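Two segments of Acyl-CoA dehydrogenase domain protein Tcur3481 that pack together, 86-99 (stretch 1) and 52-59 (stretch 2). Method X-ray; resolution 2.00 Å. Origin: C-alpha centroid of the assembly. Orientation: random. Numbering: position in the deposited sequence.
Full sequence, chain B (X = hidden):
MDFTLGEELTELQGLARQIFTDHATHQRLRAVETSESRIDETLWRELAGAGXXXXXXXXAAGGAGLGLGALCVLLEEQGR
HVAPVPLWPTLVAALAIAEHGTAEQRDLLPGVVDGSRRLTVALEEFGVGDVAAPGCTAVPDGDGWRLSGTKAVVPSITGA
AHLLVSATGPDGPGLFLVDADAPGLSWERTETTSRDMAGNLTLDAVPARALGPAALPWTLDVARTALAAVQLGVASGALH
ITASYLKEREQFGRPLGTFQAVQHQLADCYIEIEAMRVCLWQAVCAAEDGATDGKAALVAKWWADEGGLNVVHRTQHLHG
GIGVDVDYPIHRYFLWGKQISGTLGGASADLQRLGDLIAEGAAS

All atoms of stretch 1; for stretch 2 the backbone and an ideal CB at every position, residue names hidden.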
# COMPACT_ATOMS: atom_id res chain seq x y z
N PRO B 86 24.53 17.66 -14.88
CA PRO B 86 24.79 17.27 -13.47
C PRO B 86 24.63 18.44 -12.50
O PRO B 86 25.58 18.88 -11.84
CB PRO B 86 26.23 16.77 -13.54
CG PRO B 86 26.87 17.80 -14.48
CD PRO B 86 25.79 17.96 -15.60
N LEU B 87 23.40 18.97 -12.41
CA LEU B 87 23.21 20.14 -11.55
C LEU B 87 23.33 19.76 -10.07
O LEU B 87 24.00 20.46 -9.30
CB LEU B 87 21.85 20.79 -11.84
CG LEU B 87 21.74 21.57 -13.16
CD1 LEU B 87 20.23 21.89 -13.45
CD2 LEU B 87 22.56 22.85 -13.15
N TRP B 88 22.69 18.66 -9.65
CA TRP B 88 22.78 18.48 -8.20
C TRP B 88 24.19 18.08 -7.77
O TRP B 88 24.69 18.63 -6.77
CB TRP B 88 21.69 17.53 -7.65
CG TRP B 88 21.88 16.04 -7.81
CD1 TRP B 88 21.33 15.23 -8.78
CD2 TRP B 88 22.67 15.17 -6.97
NE1 TRP B 88 21.75 13.93 -8.59
CE2 TRP B 88 22.58 13.87 -7.51
CE3 TRP B 88 23.48 15.38 -5.85
CZ2 TRP B 88 23.25 12.77 -6.93
CZ3 TRP B 88 24.14 14.30 -5.28
CH2 TRP B 88 24.02 13.01 -5.82
N PRO B 89 24.93 17.22 -8.49
CA PRO B 89 26.31 16.95 -8.03
C PRO B 89 27.17 18.20 -7.99
O PRO B 89 27.85 18.45 -6.98
CB PRO B 89 26.82 15.90 -9.04
CG PRO B 89 25.56 15.25 -9.59
CD PRO B 89 24.58 16.43 -9.69
N THR B 90 27.15 19.02 -9.04
CA THR B 90 28.00 20.21 -9.05
C THR B 90 27.56 21.22 -8.00
O THR B 90 28.40 21.79 -7.29
CB THR B 90 27.99 20.86 -10.44
OG1 THR B 90 28.73 20.03 -11.34
CG2 THR B 90 28.65 22.24 -10.42
N LEU B 91 26.24 21.50 -7.91
CA LEU B 91 25.79 22.62 -7.07
C LEU B 91 25.69 22.25 -5.59
O LEU B 91 25.90 23.12 -4.74
CB LEU B 91 24.44 23.18 -7.58
CG LEU B 91 24.58 23.89 -8.95
CD1 LEU B 91 23.26 24.46 -9.54
CD2 LEU B 91 25.69 24.99 -8.89
N VAL B 92 25.33 21.00 -5.26
CA VAL B 92 25.47 20.55 -3.87
C VAL B 92 26.94 20.59 -3.44
O VAL B 92 27.27 21.04 -2.34
CB VAL B 92 24.84 19.14 -3.67
CG1 VAL B 92 25.15 18.58 -2.29
CG2 VAL B 92 23.28 19.16 -3.91
N ALA B 93 27.85 20.12 -4.30
CA ALA B 93 29.26 20.23 -3.93
C ALA B 93 29.65 21.69 -3.73
O ALA B 93 30.38 22.03 -2.79
CB ALA B 93 30.16 19.58 -4.98
N ALA B 94 29.13 22.58 -4.59
CA ALA B 94 29.53 23.98 -4.49
C ALA B 94 28.97 24.63 -3.23
O ALA B 94 29.64 25.46 -2.60
CB ALA B 94 29.09 24.76 -5.75
N LEU B 95 27.73 24.28 -2.87
CA LEU B 95 27.16 24.76 -1.62
C LEU B 95 27.92 24.23 -0.41
O LEU B 95 28.11 24.94 0.57
CB LEU B 95 25.68 24.40 -1.55
CG LEU B 95 24.73 25.19 -2.45
CD1 LEU B 95 23.26 24.67 -2.24
CD2 LEU B 95 24.84 26.65 -2.13
N ALA B 96 28.39 22.97 -0.47
CA ALA B 96 29.26 22.45 0.60
C ALA B 96 30.54 23.26 0.70
O ALA B 96 31.03 23.54 1.81
CB ALA B 96 29.59 20.98 0.35
N ILE B 97 31.12 23.64 -0.44
CA ILE B 97 32.34 24.45 -0.39
C ILE B 97 32.03 25.83 0.16
O ILE B 97 32.80 26.41 0.94
CB ILE B 97 33.00 24.55 -1.78
CG1 ILE B 97 33.60 23.20 -2.16
CG2 ILE B 97 34.10 25.65 -1.76
CD1 ILE B 97 33.85 23.02 -3.66
N ALA B 98 30.91 26.39 -0.28
CA ALA B 98 30.58 27.75 0.12
C ALA B 98 30.39 27.82 1.62
O ALA B 98 30.84 28.77 2.26
CB ALA B 98 29.33 28.22 -0.62
N GLU B 99 29.79 26.79 2.20
CA GLU B 99 29.45 26.85 3.61
C GLU B 99 30.47 26.20 4.52
O GLU B 99 30.46 26.47 5.72
CB GLU B 99 28.08 26.18 3.82
CG GLU B 99 27.54 26.37 5.24
CD GLU B 99 26.77 27.68 5.44
OE1 GLU B 99 26.33 27.93 6.59
OE2 GLU B 99 26.58 28.45 4.47
N UNK B 52 21.92 30.80 -14.05
CA UNK B 52 21.24 29.81 -13.25
C UNK B 52 22.19 28.93 -12.45
O UNK B 52 21.77 28.38 -11.43
CB UNK B 52 20.37 28.94 -14.15
N UNK B 53 23.46 28.79 -12.88
CA UNK B 53 24.42 28.09 -12.02
C UNK B 53 24.81 28.94 -10.83
O UNK B 53 25.22 28.41 -9.78
CB UNK B 53 25.67 27.70 -12.81
N UNK B 54 24.70 30.27 -10.96
CA UNK B 54 25.11 31.14 -9.90
C UNK B 54 24.03 31.52 -8.93
O UNK B 54 24.32 32.07 -7.86
CB UNK B 54 25.71 32.41 -10.50
N UNK B 55 22.78 31.21 -9.28
CA UNK B 55 21.66 31.77 -8.52
C UNK B 55 21.70 31.30 -7.07
O UNK B 55 21.47 32.09 -6.15
CB UNK B 55 20.33 31.38 -9.16
N UNK B 56 22.06 30.03 -6.82
CA UNK B 56 22.12 29.50 -5.45
C UNK B 56 23.44 29.79 -4.72
O UNK B 56 23.52 29.51 -3.51
CB UNK B 56 21.89 27.99 -5.48
N UNK B 57 24.46 30.31 -5.39
CA UNK B 57 25.81 30.45 -4.84
C UNK B 57 26.05 31.85 -4.32
O UNK B 57 25.29 32.78 -4.63
CB UNK B 57 26.86 30.10 -5.90
N UNK B 58 27.13 32.07 -3.56
CA UNK B 58 27.32 33.36 -2.90
C UNK B 58 27.63 34.48 -3.88
O UNK B 58 28.17 34.28 -4.97
CB UNK B 58 28.45 33.26 -1.87
N UNK B 59 27.32 35.70 -3.44
CA UNK B 59 27.62 36.88 -4.24
C UNK B 59 29.12 37.07 -4.42
O UNK B 59 29.57 37.43 -5.51
CB UNK B 59 27.01 38.13 -3.59

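Stretch 1 is a helix from Leu87 onward, held by regular i to i+4 backbone bonds such as Leu91 N to Leu87 O (2.8 Å). The face it offers to stretch 2 consists of Leu87, Leu91, Ala94, Leu95 and Ala98. Their side chains carry no charge and no hydrogen-bond donor or acceptor, so apolar partners are expected where CB comes near.

At position 52 the CA-to-CB bond points sideways and the ideal CB has no atom of stretch 1 within 5.5 Å. The helix constrains the choice little; the residue is Leu52, whose side chain makes no close contact with the helix.

Position 53 also starts sideways, but its ideal CB lies 4.8 Å from Leu91 CD2, with Leu87 within reach of a longer chain. Leucine, isoleucine or methionine would suit. The residue is Leu53, with chi1 m and chi2 t; its end turns nearer the helix, bringing Leu53 CD2 to 3.4 Å from Leu87 CD2, a tight apolar contact. Its backbone takes part too, with Leu53 O 3.6 Å from Leu91 CD2.

At position 54 the ideal CB points away and meets nothing, and phi/psi of -92/-12 does not demand glycine. Many residues would fit as far as stretch 1 is concerned; the deposited one is Gly54. It opens a type I turn closed by the backbone bond from the N of position 57 to Gly54 O (3.0 Å).

Position 55, inside that turn, is out of reach of the helix, which leaves its identity open. It is Val55, with chi1 p.

Position 56 points toward the helix, its ideal CB 4.7 Å from Leu95 CD2. A small apolar residue suits this approach, although the distance alone does not exclude something larger. Ala56 is found, and its closest contact comes from the backbone: Ala56 O is 3.4 Å from Leu95 CD2.

Position 57 points sideways, its ideal CB 5.5 Å from Leu95 CD2. A branched or flexible apolar chain could bridge the gap to Leu91, Ala94 and Leu95. Leu57, with chi1 -85° and chi2 44°, does so: Leu57 CD1 is 4.1 Å from both Leu91 CD2 and Leu95 CD2, while Leu57 CD2 is 4.0 Å from Ala94 CB.

Position 58 points toward the helix, its ideal CB 5.3 Å from Ala98 CB. The phi of -70° permits proline, though valine or another compact apolar residue would also be plausible. Pro58 places its CG 3.7 Å from Ala98 CB.

Position 59 is out of reach, so a polar residue costs this contact nothing; it is Glu59.

Stretch 2, residues 52-59: LLGVALPE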
# COMPACT_ATOMS: atom_id res chain seq x y z
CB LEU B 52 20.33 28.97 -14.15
CG LEU B 52 19.15 29.78 -14.70
CD1 LEU B 52 18.40 29.00 -15.75
CD2 LEU B 52 18.22 30.07 -13.53
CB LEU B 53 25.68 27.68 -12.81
CG LEU B 53 25.45 26.78 -14.05
CD1 LEU B 53 26.77 26.47 -14.74
CD2 LEU B 53 24.66 25.44 -13.74
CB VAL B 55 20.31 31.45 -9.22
CG1 VAL B 55 19.98 29.99 -9.14
CG2 VAL B 55 19.22 32.27 -8.62
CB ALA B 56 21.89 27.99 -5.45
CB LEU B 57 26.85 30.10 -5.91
CG LEU B 57 27.14 28.60 -6.00
CD1 LEU B 57 25.85 27.86 -5.94
CD2 LEU B 57 27.84 28.25 -7.29
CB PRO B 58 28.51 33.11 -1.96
CG PRO B 58 28.71 31.61 -1.95
CD PRO B 58 28.27 31.16 -3.29
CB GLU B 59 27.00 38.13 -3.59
CG GLU B 59 25.46 38.16 -3.67
CD GLU B 59 24.88 39.42 -3.04
OE1 GLU B 59 25.59 40.09 -2.27
OE2 GLU B 59 23.70 39.74 -3.32
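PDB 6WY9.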